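Local coordinates for protein transcriptional regulator, ROK family (Vibrio cholerae O1 biovar eltor, PDB 1Z05) that probably binds DNA as a zinc-containing transcriptional regulator of the ROK family, a homologue of Escherichia coli Mlc linked to carbohydrate metabolism, at residues I139-L152 and H192-I204. Numbering follows the deposited sequence. Where two conformers were deposited one is given.
Sequences IHEIDQDDVLARLL and HYNVKNLALGPEI. With SO4 (sulfate ion), chain F.
Leu151 and Ile204 meet at about a right angle, CD2 to CD1 3.8 Å, in the tightly packed part of this contact, over the sheet of an ASKHA-type domain. The axes of helices 144-152 and 200-204 approach to 11.2 Å at 40°. Ile174 lies beneath Leu151 and Leu200, Ile172 beneath Ile204. Both Leu148 methyls pack across the aliphatic part of Glu203, and CD1 also just touches Leu200 CD1. Val147 CG2 stands 3.5 Å from Tyr193 CD1, approaching the ring obliquely, while CD2 of His192 points at one ring face, over its centre. The phenol OH is hydrogen-bonded to Gly116 O, which ties the ring to the end of strand 108-116.

Toward solvent the contact turns polar. A single beta bridge pairs Asp143 with Asn194: Asn194 N donates to Ile142 O (2.8 Å), and a weak bond returns from Gln144 N to Asn194 O. Outside it, Asn194 ND2 reaches Asp143 OD1 at 2.9 Å, the amide and carboxylate planes 68° apart. Gln144 reaches straight out past Leu198, its CG opposite the backbone N (chi1 -170°), which brings OE1 to accept from Lys196 N (2.9 Å). A water links Glu141 O and His192 NE2. Apolar packing thus seats the helices on the sheet, while directional bonds set the register of the loops leading into them.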
# COMPACT_ATOMS: atom_id res chain seq x y z
N ILE A 139 11.62 -33.26 -1.39
CA ILE A 139 11.31 -33.21 0.04
C ILE A 139 10.00 -33.96 0.24
O ILE A 139 8.97 -33.55 -0.30
CB ILE A 139 11.16 -31.72 0.53
CG1 ILE A 139 12.45 -30.92 0.29
CG2 ILE A 139 10.72 -31.64 1.99
CD1 ILE A 139 13.72 -31.54 0.88
N HIS A 140 10.02 -35.03 1.02
CA HIS A 140 8.82 -35.82 1.25
C HIS A 140 8.27 -35.65 2.67
O HIS A 140 7.31 -36.32 3.06
CB HIS A 140 9.06 -37.29 0.87
CG HIS A 140 9.61 -37.46 -0.52
ND1 HIS A 140 10.91 -37.86 -0.75
CD2 HIS A 140 9.06 -37.25 -1.73
CE1 HIS A 140 11.13 -37.91 -2.05
NE2 HIS A 140 10.02 -37.54 -2.67
N GLU A 141 8.87 -34.73 3.42
CA GLU A 141 8.37 -34.35 4.73
C GLU A 141 7.15 -33.45 4.58
O GLU A 141 7.04 -32.70 3.60
CB GLU A 141 9.45 -33.62 5.53
CG GLU A 141 10.63 -34.53 5.96
CD GLU A 141 11.74 -34.63 4.91
OE1 GLU A 141 11.54 -34.20 3.75
OE2 GLU A 141 12.82 -35.16 5.24
N ILE A 142 6.23 -33.53 5.54
CA ILE A 142 4.97 -32.79 5.51
C ILE A 142 4.82 -31.90 6.74
O ILE A 142 4.46 -30.72 6.63
CB ILE A 142 3.76 -33.76 5.41
CG1 ILE A 142 3.74 -34.49 4.05
CG2 ILE A 142 2.44 -33.04 5.70
CD1 ILE A 142 3.64 -33.56 2.82
N ASP A 143 5.08 -32.47 7.91
CA ASP A 143 4.87 -31.79 9.18
C ASP A 143 6.01 -30.85 9.52
O ASP A 143 7.17 -31.15 9.27
CB ASP A 143 4.65 -32.81 10.30
CG ASP A 143 3.30 -33.52 10.18
OD1 ASP A 143 2.29 -32.85 9.85
OD2 ASP A 143 3.24 -34.74 10.42
N GLN A 144 5.63 -29.71 10.10
CA GLN A 144 6.50 -28.58 10.42
C GLN A 144 7.88 -28.94 10.97
O GLN A 144 8.90 -28.53 10.41
CB GLN A 144 5.76 -27.66 11.42
CG GLN A 144 6.41 -26.31 11.68
CD GLN A 144 5.63 -25.51 12.70
OE1 GLN A 144 4.47 -25.17 12.48
NE2 GLN A 144 6.26 -25.20 13.83
N ASP A 145 7.91 -29.69 12.07
CA ASP A 145 9.18 -30.05 12.71
C ASP A 145 10.10 -30.83 11.77
O ASP A 145 11.31 -30.60 11.76
CB ASP A 145 8.93 -30.86 14.00
CG ASP A 145 8.32 -30.03 15.12
OD1 ASP A 145 8.34 -28.78 15.04
OD2 ASP A 145 7.83 -30.63 16.10
N ASP A 146 9.51 -31.73 10.99
CA ASP A 146 10.25 -32.59 10.06
C ASP A 146 10.74 -31.79 8.86
O ASP A 146 11.86 -32.01 8.38
CB ASP A 146 9.39 -33.76 9.59
CG ASP A 146 8.90 -34.63 10.74
OD1 ASP A 146 9.72 -35.05 11.58
OD2 ASP A 146 7.69 -34.91 10.79
N VAL A 147 9.90 -30.88 8.37
CA VAL A 147 10.27 -29.98 7.28
C VAL A 147 11.46 -29.12 7.68
O VAL A 147 12.43 -29.01 6.92
CB VAL A 147 9.08 -29.07 6.86
CG1 VAL A 147 9.53 -28.03 5.83
CG2 VAL A 147 7.94 -29.90 6.30
N LEU A 148 11.39 -28.53 8.88
CA LEU A 148 12.45 -27.65 9.36
C LEU A 148 13.76 -28.41 9.59
O LEU A 148 14.83 -27.94 9.18
CB LEU A 148 12.02 -26.92 10.64
CG LEU A 148 13.09 -26.05 11.32
CD1 LEU A 148 13.40 -24.79 10.49
CD2 LEU A 148 12.67 -25.69 12.73
N ALA A 149 13.67 -29.59 10.22
CA ALA A 149 14.84 -30.43 10.44
C ALA A 149 15.56 -30.78 9.13
O ALA A 149 16.78 -30.72 9.06
CB ALA A 149 14.46 -31.70 11.20
N ARG A 150 14.79 -31.11 8.10
CA ARG A 150 15.31 -31.46 6.78
C ARG A 150 15.98 -30.27 6.10
O ARG A 150 17.05 -30.41 5.50
CB ARG A 150 14.18 -32.01 5.89
CG ARG A 150 14.61 -32.37 4.46
CD ARG A 150 15.62 -33.53 4.43
NE ARG A 150 16.07 -33.81 3.07
CZ ARG A 150 15.42 -34.59 2.21
NH1 ARG A 150 14.29 -35.19 2.56
NH2 ARG A 150 15.90 -34.77 0.99
N LEU A 151 15.34 -29.10 6.19
CA LEU A 151 15.85 -27.88 5.56
C LEU A 151 17.19 -27.44 6.15
O LEU A 151 18.08 -27.02 5.41
CB LEU A 151 14.79 -26.78 5.64
CG LEU A 151 15.04 -25.39 5.05
CD1 LEU A 151 13.72 -24.83 4.51
CD2 LEU A 151 15.64 -24.48 6.11
N LEU A 152 17.33 -27.53 7.47
CA LEU A 152 18.58 -27.16 8.14
C LEU A 152 19.69 -28.16 7.78
O LEU A 152 20.83 -27.78 7.54
CB LEU A 152 18.39 -27.04 9.67
CG LEU A 152 17.37 -25.98 10.13
CD1 LEU A 152 17.08 -26.06 11.63
CD2 LEU A 152 17.78 -24.55 9.74
N HIS A 192 0.56 -27.45 0.82
CA HIS A 192 1.34 -28.69 0.78
C HIS A 192 1.81 -29.17 2.16
O HIS A 192 1.51 -30.29 2.56
CB HIS A 192 2.54 -28.57 -0.18
CG HIS A 192 3.30 -29.85 -0.37
ND1 HIS A 192 2.90 -30.83 -1.24
CD2 HIS A 192 4.43 -30.31 0.22
CE1 HIS A 192 3.75 -31.84 -1.19
NE2 HIS A 192 4.69 -31.54 -0.31
N TYR A 193 2.55 -28.31 2.86
CA TYR A 193 3.09 -28.67 4.17
C TYR A 193 2.10 -28.35 5.29
O TYR A 193 1.26 -27.45 5.15
CB TYR A 193 4.43 -27.96 4.43
CG TYR A 193 5.46 -28.19 3.35
CD1 TYR A 193 6.22 -29.36 3.31
CD2 TYR A 193 5.68 -27.23 2.35
CE1 TYR A 193 7.16 -29.58 2.32
CE2 TYR A 193 6.64 -27.44 1.35
CZ TYR A 193 7.37 -28.62 1.35
OH TYR A 193 8.32 -28.86 0.38
N ASN A 194 2.18 -29.11 6.37
CA ASN A 194 1.36 -28.86 7.55
C ASN A 194 2.12 -27.93 8.49
O ASN A 194 2.89 -28.37 9.34
CB ASN A 194 1.01 -30.18 8.23
CG ASN A 194 0.16 -29.99 9.48
OD1 ASN A 194 -0.55 -28.99 9.62
ND2 ASN A 194 0.23 -30.95 10.39
N VAL A 195 1.88 -26.63 8.31
CA VAL A 195 2.62 -25.58 9.01
C VAL A 195 1.70 -24.67 9.82
O VAL A 195 0.61 -24.32 9.37
CB VAL A 195 3.49 -24.76 8.02
CG1 VAL A 195 3.92 -23.42 8.60
CG2 VAL A 195 4.70 -25.58 7.60
N LYS A 196 2.15 -24.31 11.02
CA LYS A 196 1.46 -23.35 11.87
C LYS A 196 2.49 -22.49 12.60
O LYS A 196 3.12 -22.94 13.56
CB LYS A 196 0.55 -24.06 12.87
CG LYS A 196 -0.43 -23.14 13.61
CD LYS A 196 -1.32 -23.95 14.55
CE LYS A 196 -2.51 -23.14 15.06
NZ LYS A 196 -3.44 -23.99 15.86
N ASN A 197 2.66 -21.26 12.12
CA ASN A 197 3.56 -20.28 12.72
C ASN A 197 5.00 -20.77 12.86
O ASN A 197 5.60 -20.66 13.94
CB ASN A 197 3.00 -19.76 14.05
CG ASN A 197 1.68 -19.02 13.88
OD1 ASN A 197 1.53 -18.20 12.97
ND2 ASN A 197 0.72 -19.29 14.77
N LEU A 198 5.56 -21.29 11.77
CA LEU A 198 6.95 -21.75 11.77
C LEU A 198 7.91 -20.57 11.71
O LEU A 198 7.89 -19.79 10.75
CB LEU A 198 7.21 -22.73 10.62
CG LEU A 198 8.67 -23.10 10.30
CD1 LEU A 198 9.29 -23.96 11.40
CD2 LEU A 198 8.79 -23.77 8.94
N ALA A 199 8.75 -20.45 12.74
CA ALA A 199 9.74 -19.37 12.83
C ALA A 199 10.95 -19.67 11.95
O ALA A 199 12.05 -19.90 12.44
CB ALA A 199 10.16 -19.16 14.28
N LEU A 200 10.72 -19.63 10.64
CA LEU A 200 11.70 -20.06 9.65
C LEU A 200 12.97 -19.20 9.62
O LEU A 200 14.08 -19.73 9.59
CB LEU A 200 11.06 -20.10 8.26
CG LEU A 200 11.86 -20.72 7.12
CD1 LEU A 200 12.23 -22.18 7.44
CD2 LEU A 200 11.06 -20.62 5.81
N GLY A 201 12.79 -17.88 9.60
CA GLY A 201 13.91 -16.94 9.69
C GLY A 201 14.77 -17.11 10.94
O GLY A 201 15.98 -17.34 10.83
N PRO A 202 14.17 -16.98 12.14
CA PRO A 202 14.91 -17.19 13.39
C PRO A 202 15.64 -18.54 13.48
O PRO A 202 16.77 -18.59 14.00
CB PRO A 202 13.82 -17.09 14.48
CG PRO A 202 12.76 -16.24 13.86
CD PRO A 202 12.76 -16.59 12.40
N GLU A 203 15.02 -19.60 12.98
CA GLU A 203 15.62 -20.94 13.02
C GLU A 203 16.83 -21.07 12.10
O GLU A 203 17.83 -21.68 12.46
CB GLU A 203 14.58 -22.03 12.70
CG GLU A 203 13.53 -22.24 13.79
CD GLU A 203 14.06 -22.94 15.03
OE1 GLU A 203 15.13 -23.59 14.96
OE2 GLU A 203 13.40 -22.85 16.09
N ILE A 204 16.74 -20.49 10.90
CA ILE A 204 17.87 -20.49 9.97
C ILE A 204 18.99 -19.59 10.50
O ILE A 204 20.18 -19.92 10.40
CB ILE A 204 17.44 -20.09 8.54
CG1 ILE A 204 16.54 -21.17 7.92
CG2 ILE A 204 18.68 -19.85 7.63
CD1 ILE A 204 15.86 -20.73 6.59
S SO4 F . -2.76 -28.25 0.07
O1 SO4 F . -2.26 -29.50 0.65
O2 SO4 F . -2.55 -27.16 1.01
O3 SO4 F . -2.06 -27.98 -1.18
O4 SO4 F . -4.19 -28.39 -0.21
O HOH W 1 6.73 -33.17 0.80